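Local structure of N-acetylmuramoyl-L-alanine amidase XlyA (Bacillus subtilis, 3RDR) at residues I12-A16 against N17-G21; A43-H46 against A47-L50; A108-N111 against A112-L115; K117-M120 against A121-I125; N124-L127 against A128-V131. The protein hydrolyses the bond between N-acetylmuramoyl residues and L-amino acid residues in cell-wall glycopeptides, this chain being the zinc-binding catalytic domain of the autolysin. One frame throughout, in Å; residues are numbered along the deposited sequence.

Interaction 1: I12-A16 against N17-G21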
# COMPACT_ATOMS: atom_id res chain seq x y z
N ILE A 12 11.31 3.68 -7.02
CA ILE A 12 11.26 5.07 -7.42
C ILE A 12 12.73 5.47 -7.29
O ILE A 12 13.41 5.05 -6.35
CB ILE A 12 10.42 5.88 -6.42
CG1 ILE A 12 8.94 5.51 -6.55
CG2 ILE A 12 10.64 7.37 -6.63
CD1 ILE A 12 8.07 5.99 -5.40
N PRO A 13 13.26 6.27 -8.23
CA PRO A 13 14.67 6.64 -8.10
C PRO A 13 15.05 7.42 -6.85
O PRO A 13 14.30 8.28 -6.38
CB PRO A 13 14.95 7.42 -9.39
CG PRO A 13 13.60 8.00 -9.73
CD PRO A 13 12.66 6.86 -9.45
N VAL A 14 16.22 7.10 -6.31
CA VAL A 14 16.74 7.77 -5.12
C VAL A 14 16.79 9.27 -5.38
O VAL A 14 17.14 9.71 -6.47
CB VAL A 14 18.16 7.26 -4.80
CG1 VAL A 14 18.81 8.14 -3.73
CG2 VAL A 14 18.10 5.82 -4.33
N GLY A 15 16.41 10.07 -4.38
CA GLY A 15 16.44 11.51 -4.54
C GLY A 15 15.18 12.14 -5.12
O GLY A 15 15.06 13.37 -5.15
N ALA A 16 14.25 11.33 -5.60
CA ALA A 16 13.01 11.85 -6.17
C ALA A 16 12.19 12.52 -5.08
O ALA A 16 12.34 12.20 -3.90
CB ALA A 16 12.21 10.72 -6.83
N ASN A 17 11.32 13.45 -5.47
CA ASN A 17 10.48 14.15 -4.51
C ASN A 17 9.59 13.20 -3.71
O ASN A 17 9.30 13.46 -2.54
CB ASN A 17 9.61 15.19 -5.23
CG ASN A 17 10.40 16.42 -5.65
OD1 ASN A 17 9.92 17.24 -6.44
ND2 ASN A 17 11.61 16.57 -5.12
N ASN A 18 9.16 12.09 -4.31
CA ASN A 18 8.32 11.16 -3.57
C ASN A 18 9.07 9.97 -2.99
O ASN A 18 8.48 8.93 -2.72
CB ASN A 18 7.11 10.70 -4.40
CG ASN A 18 7.50 9.85 -5.58
OD1 ASN A 18 6.67 9.12 -6.13
ND2 ASN A 18 8.75 9.93 -5.99
N ARG A 19 10.38 10.12 -2.82
CA ARG A 19 11.19 9.09 -2.18
C ARG A 19 12.01 9.83 -1.13
O ARG A 19 13.23 9.96 -1.26
CB ARG A 19 12.10 8.36 -3.17
CG ARG A 19 12.91 7.25 -2.47
CD ARG A 19 13.58 6.25 -3.41
NE ARG A 19 14.38 5.30 -2.64
CZ ARG A 19 15.11 4.30 -3.15
NH1 ARG A 19 15.16 4.10 -4.46
NH2 ARG A 19 15.81 3.52 -2.34
N PRO A 20 11.34 10.33 -0.08
CA PRO A 20 11.99 11.07 1.01
C PRO A 20 13.19 10.33 1.59
O PRO A 20 14.16 10.95 2.01
CB PRO A 20 10.86 11.27 2.02
CG PRO A 20 9.96 10.09 1.76
CD PRO A 20 9.94 10.05 0.25
N GLY A 21 13.10 9.00 1.62
CA GLY A 21 14.21 8.20 2.12
C GLY A 21 14.54 8.21 3.60
O GLY A 21 15.70 8.00 3.96
O HOH W 1 15.80 9.20 -1.64
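Arg19 reaches back to Ile12 and Val14 where two beta turns follow one another. The first is type II, Pro13 to Ala16. The second is type I, Ala16 to Arg19. Both belong to the loop between strands 7-9 and 28-33 of this T7 lysozyme-like amidase domain. The guanidinium makes the main polar contact. Its NH1 donates to Ile12 O at 2.7 Å, and the C=O...N angle is 173°, so the donor lies almost straight out from the oxygen. That oxygen sits at the guanidinium edge, in its plane. One face of the group carries Val14, whose CG2 is 3.4 Å from Arg19 NH1, offset toward the rim. The Arg19 chain gets there fully stretched: CG is anti to the backbone N (chi1 -179°) and the chain stays extended through NE. The two side chains run antiparallel, Ile12 CG2 3.9 Å from Arg19 CB. Outside the loop, NE forms a salt bridge with Glu76 OE1, so the guanidinium is held at two points or more and its rotation is probably restricted. The backbone fixes the base of the chain. Arg19 N bonds to Ala16 O at 3.1 Å, and Ala16 N to Pro13 O closes the first turn. Gly15 takes positive phi, 88°, at the third position of the type II turn. Ile12 is buried and packs on Leu50 of helix 43-50. A water joins the two halves: it accepts from Gly15 N at 2.9 Å and donates to Arg19 O at 2.7 Å.

Interaction 2: A43-H46 against A47-L50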
# COMPACT_ATOMS: atom_id res chain seq x y z
N ALA A 43 -1.20 -2.54 -11.18
CA ALA A 43 0.04 -2.37 -10.42
C ALA A 43 1.21 -1.84 -11.25
O ALA A 43 1.92 -0.95 -10.81
CB ALA A 43 0.43 -3.69 -9.73
N ALA A 44 1.41 -2.41 -12.43
CA ALA A 44 2.49 -1.97 -13.30
C ALA A 44 2.28 -0.51 -13.70
O ALA A 44 3.24 0.26 -13.75
CB ALA A 44 2.56 -2.86 -14.55
N ALA A 45 1.04 -0.13 -13.97
CA ALA A 45 0.75 1.25 -14.36
C ALA A 45 1.09 2.21 -13.22
O ALA A 45 1.65 3.28 -13.45
CB ALA A 45 -0.72 1.40 -14.76
N HIS A 46 0.75 1.83 -11.99
CA HIS A 46 1.07 2.69 -10.85
C HIS A 46 2.58 2.77 -10.66
O HIS A 46 3.11 3.81 -10.28
CB HIS A 46 0.40 2.18 -9.57
CG HIS A 46 -1.06 2.53 -9.47
ND1 HIS A 46 -2.03 1.87 -10.18
CD2 HIS A 46 -1.69 3.50 -8.77
CE1 HIS A 46 -3.21 2.42 -9.93
NE2 HIS A 46 -3.03 3.42 -9.08
N ALA A 47 3.29 1.67 -10.92
CA ALA A 47 4.74 1.66 -10.78
C ALA A 47 5.36 2.71 -11.70
O ALA A 47 6.30 3.41 -11.32
CB ALA A 47 5.29 0.28 -11.12
N ARG A 48 4.83 2.80 -12.91
CA ARG A 48 5.31 3.76 -13.90
C ARG A 48 4.95 5.18 -13.46
O ARG A 48 5.78 6.09 -13.53
CB ARG A 48 4.70 3.46 -15.27
CG ARG A 48 5.23 4.34 -16.40
CD ARG A 48 4.77 3.89 -17.78
NE ARG A 48 3.34 4.13 -18.03
CZ ARG A 48 2.36 3.27 -17.73
NH1 ARG A 48 2.64 2.10 -17.18
NH2 ARG A 48 1.10 3.59 -18.00
N TYR A 49 3.72 5.37 -13.01
CA TYR A 49 3.29 6.68 -12.57
C TYR A 49 4.15 7.23 -11.43
O TYR A 49 4.57 8.39 -11.46
CB TYR A 49 1.83 6.64 -12.10
CG TYR A 49 1.45 7.86 -11.29
CD1 TYR A 49 1.21 9.08 -11.92
CD2 TYR A 49 1.38 7.81 -9.90
CE1 TYR A 49 0.91 10.23 -11.17
CE2 TYR A 49 1.08 8.95 -9.15
CZ TYR A 49 0.85 10.15 -9.79
OH TYR A 49 0.57 11.29 -9.05
N LEU A 50 4.40 6.40 -10.42
CA LEU A 50 5.19 6.83 -9.27
C LEU A 50 6.60 7.30 -9.59
O LEU A 50 7.21 8.03 -8.80
CB LEU A 50 5.23 5.72 -8.21
CG LEU A 50 3.91 5.50 -7.45
CD1 LEU A 50 4.01 4.32 -6.50
CD2 LEU A 50 3.57 6.77 -6.67
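Ala47 N donates to Ala43 O at 3.0 Å, the first of four successive i to i+4 bonds in the short alpha-helix 43-50 of the amidase domain. The backbone bonds come as a regular set. Arg48 N binds Ala44 O, Tyr49 N binds Ala45 O, and Leu50 N binds His46 O at 2.9 Å with an N-H...O angle of 168°. Leu50 CG is also 3.4 Å from His46 O. The helix has further support at its start, since Ala45 N bonds to Asp42 OD2 and Ala43 N to Asp64 OD2.

Among residues 43-50, His46 has a local polar partner: its ND1 is bonded to Asp42 O, one turn earlier, which should limit the swing of the imidazole.

The nonpolar contacts lie on the face turned to the sheet. Ala43, Ala44 and Ala47 lie against Tyr69 of strand 68-70, small methyls that probably let the helix come close to the sheet. Buried Leu50 continues this face and touches His71.

Arg48 makes the long-chain contact. Its CG is anti to the backbone N (chi1 -175°), but the chain bends at chi3, 71°, and so the guanidinium folds back over the preceding turn. One face looks on Ala45 O, 4.0 Å from its plane, and Arg48 NH1 comes within 3.5 Å of Ala45 CA.

Interaction 3: A108-N111 against A112-L115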
# COMPACT_ATOMS: atom_id res chain seq x y z
N ALA A 108 -7.74 -9.33 -5.99
CA ALA A 108 -6.71 -8.35 -5.67
C ALA A 108 -6.66 -8.26 -4.16
O ALA A 108 -5.60 -8.09 -3.56
CB ALA A 108 -7.06 -6.99 -6.27
N THR A 109 -7.83 -8.37 -3.54
CA THR A 109 -7.95 -8.31 -2.09
C THR A 109 -7.29 -9.54 -1.48
O THR A 109 -6.59 -9.43 -0.47
CB THR A 109 -9.43 -8.26 -1.67
OG1 THR A 109 -10.00 -7.01 -2.09
CG2 THR A 109 -9.56 -8.39 -0.16
N ALA A 110 -7.50 -10.69 -2.11
CA ALA A 110 -6.91 -11.94 -1.63
C ALA A 110 -5.40 -11.86 -1.70
O ALA A 110 -4.70 -12.34 -0.80
CB ALA A 110 -7.41 -13.10 -2.47
N ASN A 111 -4.89 -11.26 -2.78
CA ASN A 111 -3.45 -11.12 -2.95
C ASN A 111 -2.88 -10.18 -1.89
O ASN A 111 -1.76 -10.37 -1.41
CB ASN A 111 -3.11 -10.60 -4.35
CG ASN A 111 -3.43 -11.61 -5.44
OD1 ASN A 111 -3.42 -12.82 -5.20
ND2 ASN A 111 -3.69 -11.12 -6.65
N ALA A 112 -3.65 -9.15 -1.54
CA ALA A 112 -3.23 -8.18 -0.55
C ALA A 112 -3.21 -8.80 0.85
O ALA A 112 -2.34 -8.49 1.66
CB ALA A 112 -4.17 -6.98 -0.56
N GLN A 113 -4.16 -9.69 1.12
CA GLN A 113 -4.22 -10.36 2.42
C GLN A 113 -3.03 -11.29 2.55
O GLN A 113 -2.45 -11.43 3.63
CB GLN A 113 -5.54 -11.13 2.56
CG GLN A 113 -6.75 -10.20 2.65
CD GLN A 113 -8.08 -10.94 2.60
OE1 GLN A 113 -8.33 -11.75 1.71
NE2 GLN A 113 -8.95 -10.64 3.56
N TRP A 114 -2.64 -11.92 1.45
CA TRP A 114 -1.48 -12.81 1.47
C TRP A 114 -0.23 -11.98 1.77
O TRP A 114 0.59 -12.36 2.61
CB TRP A 114 -1.30 -13.51 0.12
CG TRP A 114 0.05 -14.14 -0.01
CD1 TRP A 114 0.48 -15.30 0.57
CD2 TRP A 114 1.19 -13.58 -0.68
NE1 TRP A 114 1.82 -15.49 0.30
CE2 TRP A 114 2.28 -14.45 -0.47
CE3 TRP A 114 1.40 -12.42 -1.45
CZ2 TRP A 114 3.56 -14.21 -0.98
CZ3 TRP A 114 2.67 -12.17 -1.96
CH2 TRP A 114 3.73 -13.06 -1.72
N LEU A 115 -0.09 -10.86 1.07
CA LEU A 115 1.05 -9.97 1.27
C LEU A 115 1.12 -9.49 2.72
O LEU A 115 2.18 -9.52 3.34
CB LEU A 115 0.94 -8.76 0.34
CG LEU A 115 1.95 -7.62 0.53
CD1 LEU A 115 3.36 -8.13 0.29
CD2 LEU A 115 1.63 -6.47 -0.44
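The Trp114 ring meets Asn111 at its edge: Asn111 O lies in the ring plane, 3.8 Å from Trp114 CE3. The indole CG is anti to the backbone N (chi1 165°), and the ring leads away from the preceding turn toward Val5 and Ile68. The Asn111 amide is engaged outside these turns: ND2 bonds to Asp64 O, and the side chain touches Val63 of strand 61-63. The third flat group, the Gln113 amide, sits over the turn before it. Gln113 CD is 4.0 Å from Thr109 CG2, the two side chains crossing obliquely, and Gln113 OE1 is 3.6 Å from Ala110 CA. Gln113 NE2 is bonded to Phe152 O of helix 149-154.

These contacts lie in the first half and middle of the long alpha-helix 105-122. Regular i to i+4 bonds run beneath them, among them Gln113 N to Thr109 O at 2.9 Å and Leu115 N to Asn111 O at 3.0 Å. Ala108 and Ala112 face Ile97 of strand 92-97, and Leu115 packs on Phe61. Thr109 OG1 bonds to Phe105 O within the helix. The polar ends of Asn111 and Gln113 therefore tie the helix to separate parts of the domain, while Ala108, Ala112 and Leu115 make the nonpolar seat on the sheet.

Interaction 4: K117-M120 against A121-I125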
# COMPACT_ATOMS: atom_id res chain seq x y z
N LYS A 117 -0.14 -10.86 5.42
CA LYS A 117 0.20 -11.96 6.32
C LYS A 117 1.71 -12.17 6.32
O LYS A 117 2.32 -12.36 7.37
CB LYS A 117 -0.48 -13.26 5.89
CG LYS A 117 0.01 -14.48 6.65
CD LYS A 117 0.09 -15.71 5.76
CE LYS A 117 -1.25 -16.40 5.62
NZ LYS A 117 -1.65 -17.12 6.86
N THR A 118 2.30 -12.15 5.13
CA THR A 118 3.73 -12.33 4.97
C THR A 118 4.52 -11.21 5.64
O THR A 118 5.53 -11.46 6.29
CB THR A 118 4.10 -12.37 3.47
OG1 THR A 118 3.32 -13.38 2.82
CG2 THR A 118 5.58 -12.68 3.30
N LEU A 119 4.05 -9.98 5.49
CA LEU A 119 4.69 -8.81 6.08
C LEU A 119 4.63 -8.87 7.61
O LEU A 119 5.60 -8.54 8.30
CB LEU A 119 4.01 -7.54 5.58
CG LEU A 119 4.69 -6.67 4.51
CD1 LEU A 119 5.61 -7.49 3.62
CD2 LEU A 119 3.60 -5.98 3.69
N MET A 120 3.48 -9.27 8.14
CA MET A 120 3.29 -9.39 9.59
C MET A 120 4.33 -10.31 10.21
O MET A 120 4.96 -9.97 11.22
CB MET A 120 1.89 -9.93 9.89
CG MET A 120 0.76 -8.93 9.69
SD MET A 120 -0.86 -9.73 9.61
CE MET A 120 -1.10 -10.22 11.34
N ALA A 121 4.52 -11.48 9.60
CA ALA A 121 5.47 -12.46 10.09
C ALA A 121 6.93 -12.03 9.92
O ALA A 121 7.75 -12.24 10.81
CB ALA A 121 5.25 -13.79 9.39
N GLU A 122 7.24 -11.42 8.78
CA GLU A 122 8.61 -11.00 8.51
C GLU A 122 9.07 -9.75 9.25
O GLU A 122 10.27 -9.55 9.44
CB GLU A 122 8.80 -10.78 7.00
CG GLU A 122 8.41 -11.99 6.16
CD GLU A 122 8.76 -11.83 4.69
OE1 GLU A 122 8.50 -10.74 4.13
OE2 GLU A 122 9.29 -12.79 4.09
N HIS A 123 8.13 -8.91 9.67
CA HIS A 123 8.47 -7.67 10.37
C HIS A 123 7.89 -7.63 11.78
O HIS A 123 7.89 -6.59 12.44
CB HIS A 123 7.98 -6.48 9.55
CG HIS A 123 8.61 -6.40 8.19
ND1 HIS A 123 9.87 -5.89 7.98
CD2 HIS A 123 8.17 -6.84 6.99
CE1 HIS A 123 10.18 -6.02 6.70
NE2 HIS A 123 9.17 -6.59 6.08
N ASN A 124 7.42 -8.78 12.23
CA ASN A 124 6.84 -8.90 13.56
C ASN A 124 5.81 -7.81 13.84
O ASN A 124 5.90 -7.10 14.84
CB ASN A 124 7.96 -8.86 14.61
CG ASN A 124 7.49 -9.30 15.97
OD1 ASN A 124 6.83 -10.33 16.11
ND2 ASN A 124 7.83 -8.53 17.00
N ILE A 125 4.83 -7.70 12.95
CA ILE A 125 3.76 -6.72 13.09
C ILE A 125 2.47 -7.48 13.38
O ILE A 125 2.13 -8.42 12.67
CB ILE A 125 3.61 -5.90 11.78
CG1 ILE A 125 4.89 -5.11 11.52
CG2 ILE A 125 2.41 -4.97 11.89
CD1 ILE A 125 4.91 -4.37 10.20
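Ala121 N, Glu122 N and His123 N bond to Lys117 O, Thr118 O and Leu119 O in the last i to i+4 steps of helix 105-122, before His123 leaves helical angles, Asn124 turns the chain out with positive phi, 50°, and Ile125 N closes a wider i to i+5 bond on Met120 O.

Thr118 and Glu122 are side by side and point the same way. Thr118 CG2 is 3.6 Å from Glu122 CD, so the methyl branch, not the hydroxyl, meets the carboxylate. The hydroxyl is occupied by Trp114 O: OG1 sits anti to the carbonyl carbon (chi1 -55°), reaching back along the helix. The His123 ring turns its edge to Leu119 O, His123 CD2 being 3.3 Å away. Its side chain also touches Leu74.

Met120 runs beside the exit. Its CG is 3.3 Å from Ile125 O, and the bend at chi3 leaves Met120 CE 3.9 Å from the same oxygen. Leu119, Met120 and Ile125 all pack on Ile29 of strand 28-33, on the inner side of the helix end. Lys117 NZ is hydrogen-bonded to Gly157 O at the C-terminus of the chain.

The chemistry thus divides: nonpolar groups anchor the helix end to the sheet, and backbone bonding carries over from the last helical turn into the loop through Met120 O. There Ile125 N, at 2.9 Å, lies in the carbonyl plane on a lone pair, with a C=O...N angle of 134°.

Interaction 5: N124-L127 against A128-V131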
# COMPACT_ATOMS: atom_id res chain seq x y z
N ASN A 124 7.42 -8.78 12.23
CA ASN A 124 6.84 -8.90 13.56
C ASN A 124 5.81 -7.81 13.84
O ASN A 124 5.90 -7.10 14.84
CB ASN A 124 7.96 -8.86 14.61
CG ASN A 124 7.49 -9.30 15.97
OD1 ASN A 124 6.83 -10.33 16.11
ND2 ASN A 124 7.83 -8.53 17.00
N ILE A 125 4.83 -7.70 12.95
CA ILE A 125 3.76 -6.72 13.09
C ILE A 125 2.47 -7.48 13.38
O ILE A 125 2.13 -8.42 12.67
CB ILE A 125 3.61 -5.90 11.78
CG1 ILE A 125 4.89 -5.11 11.52
CG2 ILE A 125 2.41 -4.97 11.89
CD1 ILE A 125 4.91 -4.37 10.20
N SER A 126 1.76 -7.06 14.42
CA SER A 126 0.53 -7.73 14.82
C SER A 126 -0.67 -7.33 13.97
O SER A 126 -0.67 -6.27 13.33
CB SER A 126 0.22 -7.45 16.29
OG SER A 126 -0.23 -6.12 16.48
N LEU A 127 -1.69 -8.18 13.97
CA LEU A 127 -2.91 -7.93 13.21
C LEU A 127 -3.56 -6.63 13.65
O LEU A 127 -4.12 -5.89 12.83
CB LEU A 127 -3.90 -9.08 13.41
CG LEU A 127 -5.21 -8.94 12.62
CD1 LEU A 127 -4.94 -9.18 11.14
CD2 LEU A 127 -6.24 -9.92 13.14
N ALA A 128 -3.49 -6.35 14.95
CA ALA A 128 -4.07 -5.12 15.49
C ALA A 128 -3.42 -3.89 14.86
O ALA A 128 -4.03 -2.83 14.77
CB ALA A 128 -3.90 -5.09 17.01
N ASN A 129 -2.18 -4.04 14.41
CA ASN A 129 -1.47 -2.92 13.80
C ASN A 129 -1.63 -2.82 12.29
O ASN A 129 -0.91 -2.06 11.63
CB ASN A 129 0.01 -2.96 14.21
CG ASN A 129 0.24 -2.38 15.60
OD1 ASN A 129 -0.65 -2.40 16.45
ND2 ASN A 129 1.44 -1.87 15.84
N VAL A 130 -2.56 -3.59 11.73
CA VAL A 130 -2.85 -3.51 10.31
C VAL A 130 -4.02 -2.54 10.31
O VAL A 130 -5.12 -2.88 10.74
CB VAL A 130 -3.29 -4.87 9.72
CG1 VAL A 130 -3.68 -4.70 8.26
CG2 VAL A 130 -2.16 -5.88 9.84
N VAL A 131 -3.77 -1.32 9.85
CA VAL A 131 -4.80 -0.29 9.86
C VAL A 131 -5.14 0.33 8.51
O VAL A 131 -4.39 0.21 7.54
CB VAL A 131 -4.39 0.87 10.79
CG1 VAL A 131 -4.14 0.36 12.20
CG2 VAL A 131 -3.14 1.55 10.24
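Ser126 and Asn129 close a tight local turn, a short 3-10 turn at Leu127 and Ala128 that leads from the loop after helix 105-122 into edge strand 130-132. Two successive i to i+3 bonds define it. Asn129 N bonds to Ser126 O at 2.9 Å, and Val130 N bonds to Leu127 O at 3.0 Å.

Side chains meet only loosely here. Ser126 OG takes the position between the backbone N and the carbonyl carbon (chi1 73°), which turns it toward the following residues: it is 3.5 Å from Asn129 N and 3.8 Å from Ala128 CB. Ile125 CG2 touches Asn129 CB at 3.9 Å, the two side chains crossing at about a right angle. Val130 CG2 rests 3.6 Å from Leu127 O. That oxygen also accepts a bond from Lys153 NZ, so two donors grip it.

The amide of Asn129 bonds through ND2 to Leu27 O, just before strand 28-33. Backbone bonds from Asn129 and Val131 to Ile29, and from Val131 to Val31, then place the new strand beside 28-33 at the end of the sheet, while Val130 packs on Ile116 and Met120 of helix 105-122.

Overall arrangement
The first four contacts follow in series, and interaction 5 begins where interaction 4 ends. Interactions 1 and 2 meet at Leu50, whose O is 3.8 Å from Ile12 CG1. Interactions 3 and 4 are successive parts of helix 105-122, with centres about 14 Å apart. Interactions 4 and 5 share Asn124 and Ile125, and Met120 CE lies 3.4 Å from Leu127 N. Interactions 2 and 4 are on opposite sides of the chain's centre, about 24 Å apart between centres. The zinc ion, held by His32, His133 and Cys141, is about 11 Å from the His46 side chain and about 13 Å from those of Ala112 and Val130. Strand 130-132 leads directly to His133.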